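Local coordinates for YjbQ family protein (Sulfolobus tokodaii, PDB 1VE0), which is an uncharacterised member of the UPF0047 (YjbQ) family that binds zinc, at residues Phe8-Thr22 and Arg113-Val127. Sequence-based numbering, arbitrary orientation.
With SO4 (sulfate ion), chain B.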
# COMPACT_ATOMS: atom_id res chain seq x y z
N PHE A 8 4.74 6.15 -19.17
CA PHE A 8 3.83 5.96 -20.29
C PHE A 8 2.50 6.56 -19.85
O PHE A 8 2.27 6.75 -18.65
CB PHE A 8 3.69 4.48 -20.67
CG PHE A 8 3.11 3.60 -19.59
CD1 PHE A 8 1.74 3.52 -19.40
CD2 PHE A 8 3.95 2.82 -18.79
CE1 PHE A 8 1.19 2.67 -18.43
CE2 PHE A 8 3.42 1.97 -17.81
CZ PHE A 8 2.04 1.89 -17.64
N THR A 9 1.63 6.90 -20.81
CA THR A 9 0.34 7.50 -20.48
C THR A 9 -0.82 6.62 -20.93
O THR A 9 -0.70 5.83 -21.86
CB THR A 9 0.14 8.88 -21.15
OG1 THR A 9 0.17 8.73 -22.57
CG2 THR A 9 1.22 9.86 -20.72
N VAL A 10 -1.95 6.76 -20.25
CA VAL A 10 -3.14 6.02 -20.60
C VAL A 10 -4.27 7.02 -20.48
O VAL A 10 -4.28 7.86 -19.58
CB VAL A 10 -3.41 4.82 -19.66
CG1 VAL A 10 -2.29 3.80 -19.78
CG2 VAL A 10 -3.54 5.29 -18.23
N LYS A 11 -5.22 6.93 -21.39
CA LYS A 11 -6.34 7.85 -21.38
C LYS A 11 -7.54 7.20 -20.71
O LYS A 11 -8.03 6.17 -21.18
CB LYS A 11 -6.69 8.22 -22.83
CG LYS A 11 -7.07 9.67 -23.02
CD LYS A 11 -8.29 10.05 -22.21
CE LYS A 11 -8.54 11.54 -22.30
NZ LYS A 11 -7.37 12.31 -21.75
N THR A 12 -8.01 7.78 -19.60
CA THR A 12 -9.17 7.21 -18.94
C THR A 12 -10.42 7.76 -19.64
O THR A 12 -10.46 8.91 -20.06
CB THR A 12 -9.18 7.46 -17.42
OG1 THR A 12 -9.32 8.85 -17.13
CG2 THR A 12 -7.85 6.97 -16.82
N ARG A 13 -11.42 6.90 -19.77
CA ARG A 13 -12.62 7.21 -20.52
C ARG A 13 -13.85 7.65 -19.77
O ARG A 13 -14.88 7.91 -20.40
CB ARG A 13 -12.98 5.98 -21.35
CG ARG A 13 -11.77 5.31 -21.99
CD ARG A 13 -12.00 3.82 -22.22
NE ARG A 13 -11.99 3.03 -20.99
CZ ARG A 13 -12.02 1.70 -20.96
NH1 ARG A 13 -12.00 1.04 -19.81
NH2 ARG A 13 -12.06 1.01 -22.11
N SER A 14 -13.77 7.74 -18.46
CA SER A 14 -14.93 8.12 -17.67
C SER A 14 -14.48 8.67 -16.33
O SER A 14 -13.28 8.69 -16.04
CB SER A 14 -15.81 6.87 -17.47
OG SER A 14 -17.12 7.21 -17.08
N ARG A 15 -15.42 9.15 -15.52
CA ARG A 15 -15.05 9.66 -14.20
C ARG A 15 -14.42 8.50 -13.44
O ARG A 15 -13.34 8.63 -12.86
CB ARG A 15 -16.27 10.17 -13.45
CG ARG A 15 -15.91 10.86 -12.16
CD ARG A 15 -17.15 11.22 -11.38
NE ARG A 15 -16.93 12.36 -10.50
CZ ARG A 15 -17.82 12.80 -9.62
NH1 ARG A 15 -17.53 13.85 -8.85
NH2 ARG A 15 -18.99 12.19 -9.50
N PHE A 16 -15.12 7.37 -13.45
CA PHE A 16 -14.65 6.13 -12.81
C PHE A 16 -14.26 5.19 -13.93
O PHE A 16 -15.07 4.91 -14.82
CB PHE A 16 -15.76 5.51 -11.96
CG PHE A 16 -16.00 6.24 -10.67
CD1 PHE A 16 -15.35 5.84 -9.50
CD2 PHE A 16 -16.83 7.35 -10.62
CE1 PHE A 16 -15.52 6.54 -8.31
CE2 PHE A 16 -17.01 8.06 -9.43
CZ PHE A 16 -16.35 7.65 -8.28
N ASP A 17 -13.03 4.70 -13.91
CA ASP A 17 -12.57 3.81 -14.97
C ASP A 17 -11.49 2.90 -14.41
O ASP A 17 -10.86 3.20 -13.39
CB ASP A 17 -12.01 4.65 -16.12
CG ASP A 17 -11.97 3.90 -17.43
OD1 ASP A 17 -12.51 2.78 -17.50
OD2 ASP A 17 -11.40 4.46 -18.40
N SER A 18 -11.30 1.76 -15.07
CA SER A 18 -10.28 0.81 -14.64
C SER A 18 -9.59 0.30 -15.90
O SER A 18 -10.23 -0.14 -16.85
CB SER A 18 -10.91 -0.33 -13.84
OG SER A 18 -12.08 -0.84 -14.46
N ILE A 19 -8.27 0.39 -15.91
CA ILE A 19 -7.51 -0.01 -17.08
C ILE A 19 -6.39 -0.97 -16.75
O ILE A 19 -5.59 -0.69 -15.87
CB ILE A 19 -6.90 1.23 -17.76
CG1 ILE A 19 -8.02 2.16 -18.25
CG2 ILE A 19 -5.98 0.80 -18.91
CD1 ILE A 19 -7.51 3.46 -18.86
N ASP A 20 -6.34 -2.09 -17.48
CA ASP A 20 -5.29 -3.09 -17.31
C ASP A 20 -4.05 -2.52 -18.00
O ASP A 20 -4.03 -2.39 -19.23
CB ASP A 20 -5.71 -4.40 -17.97
CG ASP A 20 -4.74 -5.54 -17.70
OD1 ASP A 20 -3.55 -5.27 -17.46
OD2 ASP A 20 -5.17 -6.71 -17.74
N ILE A 21 -3.01 -2.19 -17.24
CA ILE A 21 -1.80 -1.61 -17.82
C ILE A 21 -0.61 -2.56 -17.80
O ILE A 21 0.52 -2.14 -18.02
CB ILE A 21 -1.41 -0.29 -17.09
CG1 ILE A 21 -1.25 -0.54 -15.58
CG2 ILE A 21 -2.49 0.76 -17.32
CD1 ILE A 21 -0.69 0.66 -14.81
N THR A 22 -0.87 -3.84 -17.56
CA THR A 22 0.20 -4.83 -17.49
C THR A 22 1.15 -4.84 -18.68
O THR A 22 2.37 -4.86 -18.51
CB THR A 22 -0.38 -6.25 -17.36
OG1 THR A 22 -1.43 -6.25 -16.37
CG2 THR A 22 0.70 -7.23 -16.94
N ARG A 113 -2.85 -8.88 -12.54
CA ARG A 113 -2.67 -7.90 -13.59
C ARG A 113 -2.43 -6.57 -12.87
O ARG A 113 -2.84 -6.40 -11.73
CB ARG A 113 -3.92 -7.81 -14.47
CG ARG A 113 -4.32 -9.14 -15.15
CD ARG A 113 -3.29 -9.60 -16.15
NE ARG A 113 -3.27 -8.76 -17.35
CZ ARG A 113 -2.51 -8.98 -18.42
NH1 ARG A 113 -2.57 -8.16 -19.46
NH2 ARG A 113 -1.68 -10.02 -18.45
N ILE A 114 -1.74 -5.66 -13.52
CA ILE A 114 -1.47 -4.35 -12.94
C ILE A 114 -2.62 -3.49 -13.44
O ILE A 114 -2.83 -3.36 -14.63
CB ILE A 114 -0.12 -3.83 -13.44
CG1 ILE A 114 0.97 -4.85 -13.05
CG2 ILE A 114 0.17 -2.44 -12.83
CD1 ILE A 114 2.35 -4.52 -13.59
N ILE A 115 -3.37 -2.92 -12.51
CA ILE A 115 -4.53 -2.13 -12.87
C ILE A 115 -4.52 -0.68 -12.40
O ILE A 115 -4.19 -0.40 -11.24
CB ILE A 115 -5.80 -2.81 -12.31
CG1 ILE A 115 -5.95 -4.21 -12.92
CG2 ILE A 115 -7.03 -1.94 -12.58
CD1 ILE A 115 -6.85 -5.13 -12.13
N LEU A 116 -4.87 0.25 -13.29
CA LEU A 116 -4.97 1.66 -12.89
C LEU A 116 -6.45 1.93 -12.59
O LEU A 116 -7.30 1.62 -13.41
CB LEU A 116 -4.48 2.60 -14.00
CG LEU A 116 -4.87 4.08 -13.85
CD1 LEU A 116 -4.22 4.68 -12.62
CD2 LEU A 116 -4.44 4.84 -15.08
N LEU A 117 -6.74 2.48 -11.42
CA LEU A 117 -8.12 2.80 -11.03
C LEU A 117 -8.24 4.32 -11.06
O LEU A 117 -7.47 5.03 -10.42
CB LEU A 117 -8.45 2.26 -9.63
CG LEU A 117 -8.51 0.72 -9.44
CD1 LEU A 117 -8.92 0.41 -7.99
CD2 LEU A 117 -9.53 0.10 -10.42
N GLU A 118 -9.22 4.79 -11.83
CA GLU A 118 -9.48 6.22 -12.02
C GLU A 118 -10.75 6.60 -11.28
O GLU A 118 -11.77 5.92 -11.38
CB GLU A 118 -9.63 6.47 -13.53
CG GLU A 118 -10.14 7.84 -13.95
CD GLU A 118 -9.17 8.96 -13.64
OE1 GLU A 118 -9.14 9.39 -12.46
OE2 GLU A 118 -8.44 9.39 -14.56
N PHE A 119 -10.69 7.70 -10.52
CA PHE A 119 -11.84 8.17 -9.77
C PHE A 119 -12.18 9.62 -10.10
O PHE A 119 -13.13 10.16 -9.55
CB PHE A 119 -11.58 8.05 -8.26
CG PHE A 119 -11.08 6.69 -7.84
CD1 PHE A 119 -9.75 6.50 -7.50
CD2 PHE A 119 -11.94 5.59 -7.84
CE1 PHE A 119 -9.27 5.24 -7.15
CE2 PHE A 119 -11.47 4.32 -7.50
CZ PHE A 119 -10.14 4.15 -7.16
N ASP A 120 -11.40 10.23 -10.98
CA ASP A 120 -11.62 11.63 -11.36
C ASP A 120 -11.35 11.86 -12.85
O ASP A 120 -10.73 12.86 -13.23
CB ASP A 120 -10.71 12.56 -10.53
CG ASP A 120 -11.11 14.03 -10.66
OD1 ASP A 120 -10.23 14.91 -10.48
OD2 ASP A 120 -12.29 14.31 -10.91
N GLY A 121 -11.79 10.92 -13.69
CA GLY A 121 -11.57 11.05 -15.12
C GLY A 121 -12.68 11.85 -15.80
O GLY A 121 -13.55 12.39 -15.13
N PRO A 122 -12.67 11.97 -17.14
CA PRO A 122 -11.68 11.40 -18.06
C PRO A 122 -10.41 12.24 -18.06
O PRO A 122 -10.47 13.46 -18.01
CB PRO A 122 -12.40 11.42 -19.40
CG PRO A 122 -13.28 12.64 -19.28
CD PRO A 122 -13.82 12.53 -17.88
N ARG A 123 -9.26 11.58 -18.12
CA ARG A 123 -7.98 12.28 -18.12
C ARG A 123 -6.86 11.44 -18.72
O ARG A 123 -6.97 10.22 -18.85
CB ARG A 123 -7.57 12.63 -16.69
CG ARG A 123 -8.09 13.95 -16.17
CD ARG A 123 -7.09 14.54 -15.20
NE ARG A 123 -7.54 14.46 -13.81
CZ ARG A 123 -6.79 14.81 -12.78
NH1 ARG A 123 -7.26 14.72 -11.54
NH2 ARG A 123 -5.55 15.24 -12.98
N THR A 124 -5.77 12.11 -19.09
CA THR A 124 -4.60 11.39 -19.59
C THR A 124 -3.78 11.23 -18.33
O THR A 124 -3.37 12.21 -17.71
CB THR A 124 -3.80 12.20 -20.63
OG1 THR A 124 -4.54 12.26 -21.85
CG2 THR A 124 -2.46 11.52 -20.90
N ARG A 125 -3.60 9.98 -17.91
CA ARG A 125 -2.84 9.70 -16.71
C ARG A 125 -1.46 9.20 -17.06
O ARG A 125 -1.27 8.45 -18.02
CB ARG A 125 -3.55 8.65 -15.86
CG ARG A 125 -4.93 9.08 -15.38
CD ARG A 125 -4.82 10.37 -14.55
NE ARG A 125 -6.01 10.57 -13.73
CZ ARG A 125 -6.05 11.37 -12.66
NH1 ARG A 125 -7.17 11.50 -11.96
NH2 ARG A 125 -4.96 12.04 -12.30
N THR A 126 -0.48 9.61 -16.27
CA THR A 126 0.88 9.18 -16.51
C THR A 126 1.30 8.15 -15.47
O THR A 126 1.04 8.33 -14.28
CB THR A 126 1.85 10.37 -16.43
OG1 THR A 126 1.50 11.33 -17.43
CG2 THR A 126 3.29 9.90 -16.64
N VAL A 127 1.92 7.07 -15.93
CA VAL A 127 2.40 6.04 -15.03
C VAL A 127 3.92 5.97 -15.08
O VAL A 127 4.51 5.89 -16.16
CB VAL A 127 1.84 4.64 -15.40
CG1 VAL A 127 2.43 3.58 -14.46
CG2 VAL A 127 0.33 4.64 -15.30
S SO4 B . -3.87 14.77 -9.85
O1 SO4 B . -2.99 14.94 -11.02
O2 SO4 B . -4.38 13.40 -9.80
O3 SO4 B . -5.01 15.70 -9.99
O4 SO4 B . -3.12 15.06 -8.61
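Thr12 and Glu118 meet where two antiparallel sheets face each other in a beta sandwich: residues 8-11 pair with 124-127 in one layer, 17-20 with 113-118 in the other, and the loops 12-16 and 119-123 carry both segments from one sheet to the other. The Thr12 side chain crosses that of Glu118 at about a right angle, and its hydroxyl does double duty: OG1 donates to Glu118 OE2 (2.8 Å), met on the anti side, and accepts from Arg123 N. Glu118 bends at chi2 (67°), which turns its carboxylate toward Arg125; that guanidinium grips it side-on, NE to OE2 at 2.8 Å and NH1 to OE1, while Asp120 N reaches OE1 from above the carboxylate plane. With two donors on each oxygen, this buried carboxylate is probably held in its charged form. A glutamine here would probably leave Arg125 without its carboxylate mate and set an amide NH2 against one of the donors that now converge on the two oxygens. Arg125 also bonds Thr45, and its NH2 reaches a sulfate, probably from the crystallisation liquor; the Arg123 guanidinium, with Arg125 NH2 over its face, holds the same ion, as do His43, Thr44 and Thr45. Between the layers, Val10 CG2 presses on Leu116 CD2 at a tight 3.3 Å. In the first sheet, with CG between the backbone N and the carbonyl carbon (chi1 62°), the Phe8 ring lies beside Val127 and turns a face to it; Val127 CB is 3.8 Å from the ring centroid, a CH-pi contact. In the second, Asp20 forms an Asx turn, OD1 taking both N and OG1 of Thr22, and OD2 uses its syn lone pair for Arg113 NE, the carboxylate and guanidinium planes 75° apart. Thr22 OG1 lies over a face of that guanidinium and accepts a 2.9 Å bond from Ile114 N.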